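Iron Transport-associated domain protein (Bacillus anthracis, PDB 4H8Q) binds heme through a NEAT domain of the anthrax hemophore IsdX2, a protein that probably scavenges heme from methemoglobin for iron uptake. Local coordinates at residues K50-T55 / I122-T127; G71-A76 / N102-V107; V79-D82 / T87-V90. The protein carries 1 engineered substitution. One frame throughout, in Å; residues are numbered along the deposited sequence.

Contact 1 of 3, residues K50-T55 / I122-T127; sequences KYIAMT and IQFDPT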
ATOM      1  N   LYS A  50       2.361   9.280 -11.238  1.00 30.84           N
ATOM      2  CA  LYS A  50       2.324   9.319  -9.782  1.00 27.23           C
ATOM      3  C   LYS A  50       2.727   7.972  -9.203  1.00 26.50           C
ATOM      4  O   LYS A  50       2.144   6.940  -9.542  1.00 29.84           O
ATOM      5  CB  LYS A  50       0.925   9.678  -9.291  1.00 26.77           C
ATOM      6  CG  LYS A  50       0.366  10.967  -9.867  1.00 30.63           C
ATOM      7  CD  LYS A  50      -0.954  11.318  -9.210  1.00 35.99           C
ATOM      8  CE  LYS A  50      -1.745  12.312 -10.039  1.00 43.25           C
ATOM      9  NZ  LYS A  50      -2.198  11.703 -11.320  1.00 46.64           N
ATOM     10  N   TYR A  51       3.731   7.987  -8.336  1.00 23.34           N
ATOM     11  CA  TYR A  51       4.183   6.767  -7.684  1.00 22.99           C
ATOM     12  C   TYR A  51       4.025   6.922  -6.189  1.00 25.30           C
ATOM     13  O   TYR A  51       4.291   7.986  -5.632  1.00 24.11           O
ATOM     14  CB  TYR A  51       5.645   6.490  -8.013  1.00 23.65           C
ATOM     15  CG  TYR A  51       5.912   6.488  -9.493  1.00 28.95           C
ATOM     16  CD1 TYR A  51       5.680   5.352 -10.256  1.00 32.11           C
ATOM     17  CD2 TYR A  51       6.379   7.627 -10.133  1.00 30.29           C
ATOM     18  CE1 TYR A  51       5.914   5.349 -11.618  1.00 37.46           C
ATOM     19  CE2 TYR A  51       6.613   7.634 -11.491  1.00 38.25           C
ATOM     20  CZ  TYR A  51       6.381   6.494 -12.228  1.00 40.87           C
ATOM     21  OH  TYR A  51       6.616   6.502 -13.585  1.00 46.87           O
ATOM     22  N   ILE A  52       3.589   5.852  -5.541  1.00 18.99           N
ATOM     23  CA  ILE A  52       3.407   5.851  -4.106  1.00 18.54           C
ATOM     24  C   ILE A  52       4.445   4.933  -3.502  1.00 21.21           C
ATOM     25  O   ILE A  52       4.617   3.803  -3.959  1.00 22.84           O
ATOM     26  CB  ILE A  52       2.029   5.287  -3.744  1.00 17.93           C
ATOM     27  CG1 ILE A  52       0.929   6.109  -4.421  1.00 21.92           C
ATOM     28  CG2 ILE A  52       1.857   5.218  -2.223  1.00 20.94           C
ATOM     29  CD1 ILE A  52       0.778   7.496  -3.850  1.00 23.96           C
ATOM     30  N   ALA A  53       5.146   5.429  -2.492  1.00 18.42           N
ATOM     31  CA  ALA A  53       6.040   4.612  -1.689  1.00 17.80           C
ATOM     32  C   ALA A  53       5.434   4.466  -0.307  1.00 20.57           C
ATOM     33  O   ALA A  53       5.223   5.450   0.404  1.00 20.89           O
ATOM     34  CB  ALA A  53       7.423   5.249  -1.604  1.00 20.22           C
ATOM     35  N   MET A  54       5.157   3.222   0.066  1.00 18.36           N
ATOM     36  CA  MET A  54       4.412   2.923   1.284  1.00 18.56           C
ATOM     37  C   MET A  54       5.207   1.979   2.173  1.00 18.83           C
ATOM     38  O   MET A  54       5.725   0.969   1.694  1.00 19.40           O
ATOM     39  CB  MET A  54       3.094   2.245   0.910  1.00 19.71           C
ATOM     40  CG  MET A  54       2.216   1.928   2.095  1.00 22.36           C
ATOM     41  SD  MET A  54       0.641   1.257   1.545  1.00 25.24           S
ATOM     42  CE  MET A  54       0.040   2.593   0.521  1.00 26.08           C
ATOM     43  N   THR A  55       5.290   2.299   3.460  1.00 19.41           N
ATOM     44  CA  THR A  55       5.956   1.436   4.428  1.00 17.61           C
ATOM     45  C   THR A  55       5.000   0.385   4.996  1.00 18.49           C
ATOM     46  O   THR A  55       3.903   0.714   5.477  1.00 19.60           O
ATOM     47  CB  THR A  55       6.557   2.259   5.583  1.00 21.38           C
ATOM     48  OG1 THR A  55       7.545   3.159   5.056  1.00 21.70           O
ATOM     49  CG2 THR A  55       7.200   1.345   6.617  1.00 23.47           C
ATOM     50  N   ILE A 122      -7.245   0.723  -1.294  1.00 16.86           N
ATOM     51  CA  ILE A 122      -6.549   1.849  -0.701  1.00 14.59           C
ATOM     52  C   ILE A 122      -7.271   3.126  -1.100  1.00 20.09           C
ATOM     53  O   ILE A 122      -7.532   3.353  -2.284  1.00 20.49           O
ATOM     54  CB  ILE A 122      -5.085   1.913  -1.180  1.00 18.31           C
ATOM     55  CG1 ILE A 122      -4.339   0.663  -0.709  1.00 19.70           C
ATOM     56  CG2 ILE A 122      -4.411   3.175  -0.647  1.00 19.42           C
ATOM     57  CD1 ILE A 122      -2.990   0.419  -1.413  1.00 22.86           C
ATOM     58  N   GLN A 123      -7.604   3.952  -0.115  1.00 18.34           N
ATOM     59  CA  GLN A 123      -8.198   5.256  -0.394  1.00 20.04           C
ATOM     60  C   GLN A 123      -7.263   6.346   0.088  1.00 19.23           C
ATOM     61  O   GLN A 123      -7.005   6.465   1.281  1.00 21.23           O
ATOM     62  CB  GLN A 123      -9.564   5.409   0.279  1.00 23.19           C
ATOM     63  CG  GLN A 123     -10.252   6.722  -0.063  1.00 23.54           C
ATOM     64  CD  GLN A 123     -11.338   6.547  -1.112  1.00 30.30           C
ATOM     65  OE1 GLN A 123     -12.411   6.013  -0.823  1.00 27.66           O
ATOM     66  NE2 GLN A 123     -11.061   6.987  -2.338  1.00 29.21           N
ATOM     67  N   PHE A 124      -6.746   7.125  -0.857  1.00 20.55           N
ATOM     68  CA  PHE A 124      -5.915   8.275  -0.538  1.00 19.71           C
ATOM     69  C   PHE A 124      -6.808   9.463  -0.227  1.00 24.85           C
ATOM     70  O   PHE A 124      -7.943   9.540  -0.712  1.00 25.00           O
ATOM     71  CB  PHE A 124      -4.990   8.616  -1.710  1.00 19.82           C
ATOM     72  CG  PHE A 124      -4.101   7.476  -2.126  1.00 21.48           C
ATOM     73  CD1 PHE A 124      -4.452   6.661  -3.181  1.00 22.97           C
ATOM     74  CD2 PHE A 124      -2.916   7.223  -1.446  1.00 23.03           C
ATOM     75  CE1 PHE A 124      -3.648   5.603  -3.560  1.00 22.80           C
ATOM     76  CE2 PHE A 124      -2.100   6.168  -1.823  1.00 21.57           C
ATOM     77  CZ  PHE A 124      -2.468   5.363  -2.883  1.00 21.74           C
ATOM     78  N   ASP A 125      -6.298  10.386   0.586  1.00 21.54           N
ATOM     79  CA  ASP A 125      -7.005  11.635   0.850  1.00 25.13           C
ATOM     80  C   ASP A 125      -6.042  12.805   0.713  1.00 22.46           C
ATOM     81  O   ASP A 125      -5.447  13.244   1.696  1.00 23.96           O
ATOM     82  CB  ASP A 125      -7.639  11.618   2.243  1.00 25.97           C
ATOM     83  CG  ASP A 125      -8.473  12.858   2.515  1.00 32.46           C
ATOM     84  OD1 ASP A 125      -8.503  13.757   1.651  1.00 31.41           O
ATOM     85  OD2 ASP A 125      -9.089  12.935   3.598  1.00 38.37           O
ATOM     86  N   PRO A 126      -5.878  13.308  -0.520  1.00 25.54           N
ATOM     87  CA  PRO A 126      -4.903  14.359  -0.829  1.00 28.41           C
ATOM     88  C   PRO A 126      -5.112  15.617  -0.001  1.00 30.81           C
ATOM     89  O   PRO A 126      -4.160  16.368   0.215  1.00 32.17           O
ATOM     90  CB  PRO A 126      -5.174  14.657  -2.304  1.00 30.08           C
ATOM     91  CG  PRO A 126      -5.713  13.380  -2.838  1.00 27.05           C
ATOM     92  CD  PRO A 126      -6.567  12.832  -1.732  1.00 27.75           C
ATOM     93  N   THR A 127      -6.338  15.831   0.468  1.00 29.40           N
ATOM     94  CA  THR A 127      -6.688  17.057   1.176  1.00 31.03           C
ATOM     95  C   THR A 127      -6.339  17.004   2.661  1.00 30.56           C
ATOM     96  O   THR A 127      -6.313  18.035   3.338  1.00 32.36           O
ATOM     97  CB  THR A 127      -8.200  17.381   1.026  1.00 30.40           C
ATOM     98  OG1 THR A 127      -8.963  16.573   1.930  1.00 37.54           O
ATOM     99  CG2 THR A 127      -8.669  17.121  -0.390  1.00 37.96           C
TER
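Inside the antiparallel beta barrel of this NEAT domain, Ile52 and Met54 of strand 49-56 face Phe124 and Ile122 of strand 114-125 across the hydrophobic interior. The two strands are not bonded neighbours here: the CA atoms of Ile52 and Phe124 stand 10.3 Å apart, no hydrogen bond links the segments, and side chains alone bridge the gap. Ile52 and Phe124 approach from opposite directions. The CD1 methyl of Ile52 comes to 3.8 Å from Phe124 CE2, and its CG1 lies equally near Phe124 CZ, so the isoleucine meets the far end of the ring chiefly with its CG1-CD1 arm, at an oblique angle. That arm is aimed by a first torsion of -58°, which sets CG1 beside the backbone N and opposite the carbonyl carbon. Within its own strand, Ile122 CG2 covers one face of the Phe124 ring, 3.7 Å above the plane and displaced toward the rim. A second and looser meeting pairs the terminal methyls of Met54 and Ile122, CE of the first with CD1 of the second at 4.2 Å. Met54 reaches that far because its chain is extended as far as SD, with CG anti to the backbone N (chi1 -178°). All four residues are buried and their touching atoms are apolar. Farther along the same segment as Phe124, Asp125 OD1 accepts from the backbone N of Thr127 in an Asx turn and from Thr127 OG1. Around the contact, strand 14-24 contributes Phe20, which touches Met54, Ile122 and Phe124, and Ile18, which also packs on Phe124. Strand 49-56 is itself hydrogen-bonded between strands 41-46 and 87-94, whose Leu43 and Phe92 both lean on Ile52.

Contact 2 of 3, residues G71-A76 / N102-V107; sequences GGFADA and NAKVKV. With HEM (protoporphyrin IX containing Fe), chain B.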
ATOM      1  N   GLY A  71      -5.571  -3.358 -15.731  1.00 51.82           N
ATOM      2  CA  GLY A  71      -6.549  -4.431 -15.696  1.00 49.97           C
ATOM      3  C   GLY A  71      -6.060  -5.735 -15.087  1.00 51.71           C
ATOM      4  O   GLY A  71      -6.746  -6.755 -15.158  1.00 54.24           O
ATOM      5  N   GLY A  72      -4.870  -5.709 -14.492  1.00 40.72           N
ATOM      6  CA  GLY A  72      -4.328  -6.879 -13.826  1.00 35.44           C
ATOM      7  C   GLY A  72      -3.706  -6.497 -12.494  1.00 30.78           C
ATOM      8  O   GLY A  72      -3.649  -5.321 -12.148  1.00 36.86           O
ATOM      9  N   PHE A  73      -3.241  -7.487 -11.742  1.00 28.59           N
ATOM     10  CA  PHE A  73      -2.537  -7.201 -10.493  1.00 25.02           C
ATOM     11  C   PHE A  73      -1.050  -7.491 -10.603  1.00 25.56           C
ATOM     12  O   PHE A  73      -0.639  -8.521 -11.148  1.00 29.84           O
ATOM     13  CB  PHE A  73      -3.167  -7.951  -9.312  1.00 24.23           C
ATOM     14  CG  PHE A  73      -4.497  -7.391  -8.906  1.00 22.66           C
ATOM     15  CD1 PHE A  73      -4.591  -6.457  -7.883  1.00 23.13           C
ATOM     16  CD2 PHE A  73      -5.646  -7.757  -9.579  1.00 26.00           C
ATOM     17  CE1 PHE A  73      -5.815  -5.910  -7.529  1.00 23.95           C
ATOM     18  CE2 PHE A  73      -6.877  -7.219  -9.229  1.00 25.01           C
ATOM     19  CZ  PHE A  73      -6.960  -6.301  -8.201  1.00 26.08           C
ATOM     20  N   ALA A  74      -0.245  -6.575 -10.080  1.00 21.65           N
ATOM     21  CA  ALA A  74       1.204  -6.694 -10.161  1.00 24.63           C
ATOM     22  C   ALA A  74       1.841  -6.533  -8.794  1.00 21.86           C
ATOM     23  O   ALA A  74       1.399  -5.709  -7.991  1.00 20.02           O
ATOM     24  CB  ALA A  74       1.756  -5.641 -11.108  1.00 27.08           C
ATOM     25  N   ASP A  75       2.875  -7.326  -8.530  1.00 21.94           N
ATOM     26  CA  ASP A  75       3.631  -7.172  -7.299  1.00 20.98           C
ATOM     27  C   ASP A  75       4.249  -5.777  -7.238  1.00 26.12           C
ATOM     28  O   ASP A  75       4.881  -5.318  -8.195  1.00 23.49           O
ATOM     29  CB  ASP A  75       4.729  -8.236  -7.191  1.00 23.31           C
ATOM     30  CG  ASP A  75       4.173  -9.652  -7.142  1.00 30.06           C
ATOM     31  OD1 ASP A  75       4.533 -10.461  -8.021  1.00 44.95           O
ATOM     32  OD2 ASP A  75       3.386  -9.963  -6.225  1.00 26.95           O
ATOM     33  N   ALA A  76       4.068  -5.094  -6.115  1.00 20.54           N
ATOM     34  CA  ALA A  76       4.711  -3.799  -5.932  1.00 19.24           C
ATOM     35  C   ALA A  76       6.212  -3.998  -5.770  1.00 21.47           C
ATOM     36  O   ALA A  76       6.661  -4.966  -5.162  1.00 22.40           O
ATOM     37  CB  ALA A  76       4.141  -3.087  -4.715  1.00 22.77           C
ATOM     38  N   ASN A 102      -7.474  -0.836  -6.001  1.00 18.97           N
ATOM     39  CA  ASN A 102      -7.565  -2.224  -5.569  1.00 18.22           C
ATOM     40  C   ASN A 102      -6.192  -2.813  -5.306  1.00 19.77           C
ATOM     41  O   ASN A 102      -5.249  -2.579  -6.063  1.00 20.42           O
ATOM     42  CB  ASN A 102      -8.282  -3.075  -6.611  1.00 21.95           C
ATOM     43  CG  ASN A 102      -9.740  -2.709  -6.752  1.00 25.71           C
ATOM     44  OD1 ASN A 102     -10.427  -2.441  -5.762  1.00 24.27           O
ATOM     45  ND2 ASN A 102     -10.227  -2.695  -7.991  1.00 27.26           N
ATOM     46  N   ALA A 103      -6.085  -3.590  -4.233  1.00 18.15           N
ATOM     47  CA  ALA A 103      -4.831  -4.252  -3.907  1.00 16.78           C
ATOM     48  C   ALA A 103      -5.115  -5.637  -3.347  1.00 19.16           C
ATOM     49  O   ALA A 103      -6.256  -5.965  -3.013  1.00 19.50           O
ATOM     50  CB  ALA A 103      -4.033  -3.425  -2.905  1.00 18.30           C
ATOM     51  N   LYS A 104      -4.073  -6.449  -3.272  1.00 16.87           N
ATOM     52  CA  LYS A 104      -4.174  -7.797  -2.735  1.00 17.52           C
ATOM     53  C   LYS A 104      -3.012  -7.985  -1.788  1.00 19.51           C
ATOM     54  O   LYS A 104      -1.922  -7.440  -2.002  1.00 19.40           O
ATOM     55  CB  LYS A 104      -4.063  -8.830  -3.853  1.00 19.62           C
ATOM     56  CG  LYS A 104      -5.281  -8.886  -4.767  1.00 20.85           C
ATOM     57  CD  LYS A 104      -5.015  -9.767  -5.975  1.00 20.28           C
ATOM     58  CE  LYS A 104      -6.279  -9.955  -6.802  1.00 25.90           C
ATOM     59  NZ  LYS A 104      -7.322 -10.699  -6.025  1.00 28.59           N
ATOM     60  N   VAL A 105      -3.240  -8.756  -0.735  1.00 16.92           N
ATOM     61  CA  VAL A 105      -2.195  -9.011   0.248  1.00 16.71           C
ATOM     62  C   VAL A 105      -2.218 -10.487   0.641  1.00 19.71           C
ATOM     63  O   VAL A 105      -3.286 -11.096   0.735  1.00 18.72           O
ATOM     64  CB  VAL A 105      -2.345  -8.084   1.487  1.00 17.50           C
ATOM     65  CG1 VAL A 105      -3.643  -8.387   2.273  1.00 17.26           C
ATOM     66  CG2 VAL A 105      -1.114  -8.172   2.379  1.00 21.73           C
ATOM     67  N   LYS A 106      -1.035 -11.071   0.827  1.00 18.04           N
ATOM     68  CA  LYS A 106      -0.918 -12.413   1.379  1.00 17.76           C
ATOM     69  C   LYS A 106      -0.171 -12.329   2.699  1.00 19.69           C
ATOM     70  O   LYS A 106       0.872 -11.690   2.789  1.00 17.45           O
ATOM     71  CB  LYS A 106      -0.203 -13.358   0.416  1.00 17.25           C
ATOM     72  CG  LYS A 106      -0.136 -14.799   0.898  1.00 19.88           C
ATOM     73  CD  LYS A 106       0.402 -15.699  -0.204  1.00 24.41           C
ATOM     74  CE  LYS A 106       0.317 -17.176   0.165  1.00 26.61           C
ATOM     75  NZ  LYS A 106       1.421 -17.563   1.077  1.00 32.87           N
ATOM     76  N   VAL A 107      -0.715 -12.970   3.727  1.00 18.20           N
ATOM     77  CA  VAL A 107      -0.143 -12.906   5.066  1.00 16.92           C
ATOM     78  C   VAL A 107       0.176 -14.316   5.552  1.00 17.82           C
ATOM     79  O   VAL A 107      -0.631 -15.238   5.388  1.00 18.28           O
ATOM     80  CB  VAL A 107      -1.125 -12.256   6.056  1.00 16.67           C
ATOM     81  CG1 VAL A 107      -0.469 -12.060   7.420  1.00 19.18           C
ATOM     82  CG2 VAL A 107      -1.648 -10.928   5.510  1.00 20.86           C
TER
HETATM   83  CHA HEM B 201      -9.157 -10.383   8.571  1.00 23.25           C
HETATM   84  CHB HEM B 201      -6.958 -11.574  12.731  1.00 22.75           C
HETATM   85  CHC HEM B 201      -2.676 -10.085  10.960  1.00 22.11           C
HETATM   86  CHD HEM B 201      -4.954  -8.344   7.033  1.00 20.78           C
HETATM   87  C1A HEM B 201      -8.925 -10.840   9.841  1.00 21.03           C
HETATM   88  C2A HEM B 201      -9.916 -11.415  10.732  1.00 20.33           C
HETATM   89  C3A HEM B 201      -9.296 -11.730  11.874  1.00 20.30           C
HETATM   90  C4A HEM B 201      -7.899 -11.387  11.749  1.00 22.42           C
HETATM   91  CMA HEM B 201      -9.933 -12.367  13.128  1.00 21.90           C
HETATM   92  CAA HEM B 201     -11.422 -11.594  10.409  1.00 22.49           C
HETATM   93  CBA HEM B 201     -12.094 -10.222  10.348  1.00 31.07           C
HETATM   94  CGA HEM B 201     -11.962  -9.457  11.648  1.00 35.96           C
HETATM   95  O1A HEM B 201     -12.182 -10.056  12.731  1.00 39.74           O
HETATM   96  O2A HEM B 201     -11.657  -8.235  11.624  1.00 36.76           O
HETATM   97  C1B HEM B 201      -5.625 -11.252  12.615  1.00 21.91           C
HETATM   98  C2B HEM B 201      -4.645 -11.391  13.667  1.00 21.13           C
HETATM   99  C3B HEM B 201      -3.469 -10.984  13.194  1.00 20.98           C
HETATM  100  C4B HEM B 201      -3.649 -10.573  11.812  1.00 21.95           C
HETATM  101  CMB HEM B 201      -4.932 -11.900  15.099  1.00 20.16           C
HETATM  102  CAB HEM B 201      -2.157 -10.975  14.008  1.00 24.12           C
HETATM  103  CBB HEM B 201      -1.059 -10.430  13.493  1.00 34.63           C
HETATM  104  C1C HEM B 201      -2.921  -9.455   9.755  1.00 21.06           C
HETATM  105  C2C HEM B 201      -1.935  -8.782   8.929  1.00 19.01           C
HETATM  106  C3C HEM B 201      -2.556  -8.303   7.843  1.00 18.40           C
HETATM  107  C4C HEM B 201      -3.966  -8.654   7.939  1.00 19.28           C
HETATM  108  CMC HEM B 201      -0.425  -8.666   9.257  1.00 22.61           C
HETATM  109  CAC HEM B 201      -1.899  -7.517   6.690  1.00 21.28           C
HETATM  110  CBC HEM B 201      -2.613  -7.243   5.599  1.00 31.07           C
HETATM  111  C1D HEM B 201      -6.265  -8.751   7.104  1.00 18.92           C
HETATM  112  C2D HEM B 201      -7.235  -8.468   6.080  1.00 19.12           C
HETATM  113  C3D HEM B 201      -8.534  -9.091   6.548  1.00 19.93           C
HETATM  114  C4D HEM B 201      -8.230  -9.704   7.818  1.00 19.35           C
HETATM  115  CMD HEM B 201      -7.009  -7.685   4.779  1.00 16.31           C
HETATM  116  CAD HEM B 201      -9.886  -9.080   5.812  1.00 18.56           C
HETATM  117  CBD HEM B 201     -10.832  -8.096   6.484  1.00 20.52           C
HETATM  118  CGD HEM B 201     -10.267  -6.704   6.502  1.00 22.70           C
HETATM  119  O1D HEM B 201      -9.842  -6.176   5.432  1.00 18.31           O
HETATM  120  O2D HEM B 201     -10.264  -6.105   7.609  1.00 19.99           O
HETATM  121  NA  HEM B 201      -7.711 -10.840  10.490  1.00 17.31           N
HETATM  122  NB  HEM B 201      -4.984 -10.748  11.494  1.00 18.61           N
HETATM  123  NC  HEM B 201      -4.144  -9.343   9.121  1.00 17.08           N
HETATM  124  ND  HEM B 201      -6.883  -9.485   8.118  1.00 18.38           N
HETATM  125 FE   HEM B 201      -5.894 -10.310   9.705  1.00 20.52          FE
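Lys104 lays its aliphatic chain across the ring of Phe73, the two side chains crossing at about a right angle. Its CE sits over the centre of one ring face, 3.6 Å from the centroid and 12° off the normal, a CH-pi contact. CD lies nearer the root of the ring, 3.8 Å from Phe73 CG. A turn about the CD-CE bond carries the ammonium away from the ring, leaving NZ 4.9 Å from the Phe73 centroid and 14° off the normal, still over the face in cation-pi geometry. Asn102 meets another part of the ring: its CB is 3.8 Å from Phe73 CZ, and its amide plane, whose ND2 is hydrogen-bonded to Glu68 OE1, is turned 36° from the ring plane. The backbone N of Ala103 lies at the ring edge, near its plane, 4.0 Å from Phe73 CE1. Strands 72-75 and 102-107 cross obliquely with axes 8.0 Å apart, and strand 62-69 lies between them in the sheet. The opposite side of strand 102-107 belongs to the heme pocket, where Val107 CG2 comes to 3.6 Å from CAC of the heme and Val105 CG1 to 3.7 Å from CBC. Chemically, the lysine works in two ways: its methylenes cover the aromatic face, while NZ has its stronger partner in a salt bridge to Asp119, so the cation-pi term is probably secondary.

Contact 3 of 3, residues V79-D82 / T87-V90; sequences VSED and TRVV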
ATOM      1  N   VAL A  79      11.514  -1.303  -2.677  1.00 19.83           N
ATOM      2  CA  VAL A  79      12.605  -0.345  -2.881  1.00 21.07           C
ATOM      3  C   VAL A  79      13.528  -0.215  -1.675  1.00 26.01           C
ATOM      4  O   VAL A  79      14.599   0.386  -1.766  1.00 25.57           O
ATOM      5  CB  VAL A  79      12.074   1.042  -3.299  1.00 20.36           C
ATOM      6  CG1 VAL A  79      11.423   0.956  -4.667  1.00 23.86           C
ATOM      7  CG2 VAL A  79      11.087   1.580  -2.267  1.00 20.94           C
ATOM      8  N   SER A  80      13.118  -0.773  -0.544  1.00 20.74           N
ATOM      9  CA  SER A  80      14.000  -0.880   0.601  1.00 23.97           C
ATOM     10  C   SER A  80      13.434  -1.827   1.634  1.00 28.36           C
ATOM     11  O   SER A  80      12.220  -2.056   1.692  1.00 22.28           O
ATOM     12  CB  SER A  80      14.295   0.478   1.238  1.00 27.01           C
ATOM     13  OG  SER A  80      13.144   1.034   1.841  1.00 26.59           O
ATOM     14  N   GLU A  81      14.338  -2.386   2.428  1.00 26.36           N
ATOM     15  CA  GLU A  81      13.979  -3.220   3.563  1.00 27.39           C
ATOM     16  C   GLU A  81      14.823  -2.821   4.759  1.00 33.97           C
ATOM     17  O   GLU A  81      16.008  -2.496   4.620  1.00 32.34           O
ATOM     18  CB  GLU A  81      14.214  -4.694   3.250  1.00 29.11           C
ATOM     19  CG  GLU A  81      13.354  -5.255   2.141  1.00 36.49           C
ATOM     20  CD  GLU A  81      13.544  -6.753   1.965  1.00 49.08           C
ATOM     21  OE1 GLU A  81      12.770  -7.372   1.202  1.00 54.45           O
ATOM     22  OE2 GLU A  81      14.470  -7.309   2.593  1.00 52.50           O
ATOM     23  N   ASP A  82      14.205  -2.832   5.932  1.00 27.75           N
ATOM     24  CA  ASP A  82      14.916  -2.607   7.182  1.00 29.54           C
ATOM     25  C   ASP A  82      14.676  -3.832   8.044  1.00 34.19           C
ATOM     26  O   ASP A  82      13.662  -3.915   8.741  1.00 30.19           O
ATOM     27  CB  ASP A  82      14.378  -1.360   7.877  1.00 30.84           C
ATOM     28  CG  ASP A  82      15.141  -1.017   9.149  1.00 39.51           C
ATOM     29  OD1 ASP A  82      15.755  -1.927   9.745  1.00 38.41           O
ATOM     30  OD2 ASP A  82      15.109   0.165   9.557  1.00 42.44           O
ATOM     31  N   THR A  87      10.483  -3.791   8.747  1.00 24.25           N
ATOM     32  CA  THR A  87       9.619  -3.022   7.858  1.00 21.94           C
ATOM     33  C   THR A  87      10.198  -3.078   6.456  1.00 25.98           C
ATOM     34  O   THR A  87      11.362  -3.438   6.267  1.00 22.85           O
ATOM     35  CB  THR A  87       9.520  -1.542   8.278  1.00 24.92           C
ATOM     36  OG1 THR A  87      10.827  -0.947   8.229  1.00 26.45           O
ATOM     37  CG2 THR A  87       8.934  -1.400   9.681  1.00 24.81           C
ATOM     38  N   ARG A  88       9.383  -2.746   5.461  1.00 21.32           N
ATOM     39  CA  ARG A  88       9.913  -2.559   4.121  1.00 19.74           C
ATOM     40  C   ARG A  88       9.092  -1.514   3.391  1.00 21.51           C
ATOM     41  O   ARG A  88       7.977  -1.207   3.792  1.00 19.87           O
ATOM     42  CB  ARG A  88       9.935  -3.864   3.336  1.00 19.82           C
ATOM     43  CG  ARG A  88       8.575  -4.365   2.843  1.00 20.25           C
ATOM     44  CD  ARG A  88       8.808  -5.673   2.117  1.00 20.89           C
ATOM     45  NE  ARG A  88       7.630  -6.272   1.488  1.00 20.34           N
ATOM     46  CZ  ARG A  88       6.825  -7.148   2.097  1.00 21.69           C
ATOM     47  NH1 ARG A  88       7.029  -7.472   3.366  1.00 21.38           N
ATOM     48  NH2 ARG A  88       5.806  -7.679   1.440  1.00 20.70           N
ATOM     49  N   VAL A  89       9.666  -0.957   2.333  1.00 18.39           N
ATOM     50  CA  VAL A  89       8.973   0.051   1.550  1.00 16.88           C
ATOM     51  C   VAL A  89       8.663  -0.518   0.175  1.00 19.54           C
ATOM     52  O   VAL A  89       9.547  -1.044  -0.514  1.00 19.34           O
ATOM     53  CB  VAL A  89       9.817   1.344   1.410  1.00 15.98           C
ATOM     54  CG1 VAL A  89       9.059   2.382   0.564  1.00 18.49           C
ATOM     55  CG2 VAL A  89      10.133   1.906   2.777  1.00 22.46           C
ATOM     56  N   VAL A  90       7.395  -0.429  -0.223  1.00 17.26           N
ATOM     57  CA  VAL A  90       6.972  -0.897  -1.539  1.00 18.60           C
ATOM     58  C   VAL A  90       6.519   0.294  -2.373  1.00 21.17           C
ATOM     59  O   VAL A  90       6.052   1.305  -1.839  1.00 20.38           O
ATOM     60  CB  VAL A  90       5.860  -1.981  -1.457  1.00 19.13           C
ATOM     61  CG1 VAL A  90       6.366  -3.213  -0.694  1.00 19.41           C
ATOM     62  CG2 VAL A  90       4.597  -1.421  -0.804  1.00 19.68           C
TER
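The carboxylate of Glu81 and the guanidinium of Arg88 are flat groups whose side chains leave from the same face of this beta hairpin, their planes 62° apart and neither stacked on the other. The side chains start side by side in the same direction and touch near their bases, Glu81 CG to Arg88 CB at 3.9 Å. Farther out the end of Arg88 leads away from segment 79-82, with Glu81 OE1 still 5.3 Å from Arg88 NE. The other face carries Ser80, Asp82, Thr87 and Val89. There Ser80 OG, placed between its backbone N and carbonyl carbon (chi1 68°), rests 3.3 Å from Val89 CG2, and Asp82 CB lies 3.6 Å from Thr87 OG1. Between the faces, Asp82 and Thr87 form a hydrogen-bonded antiparallel pair joined in both directions, the bond from Asp82 N to Thr87 O being nearly straight (172°). At the other end Val79 and Ser80 both oppose Val89, a classic beta bulge: Val79 N gives to Val89 O and Val89 N gives to Ser80 O, each at 2.9 Å. Val79 CG2 also packs on Val89 CG1, 3.6 Å away. The backbone thus supplies the bonds that join the strands, while Arg88 NH1 and NH2 bond to Ser59 OG and the carbonyl of Ile62, and Asp82 OD1 accepts from Ala85 N. Any attraction between Glu81 and Arg88 is therefore likely to be only long-range.

How the contacts relate
All three contacts lie in one closed antiparallel barrel, their centres 15 to 17 Å apart. Along the chain they are nested: contact 3 closes the hairpin of strands 72-82 and 87-94, contact 2 spans it, and contact 1 encloses both. Contacts 2 and 3 share strand 72-82 and meet where Ala76 CB packs on Val90 CB. Contact 1 joins contact 3 through neighbouring strands 49-56 and 87-94, with a probable hydrogen bond from Met54 N to Val90 O, and approaches contact 2 through adjoining strands 101-109 and 114-125. One barrel thus combines an apolar interior, a surface hairpin and a strand that helps line the heme pocket.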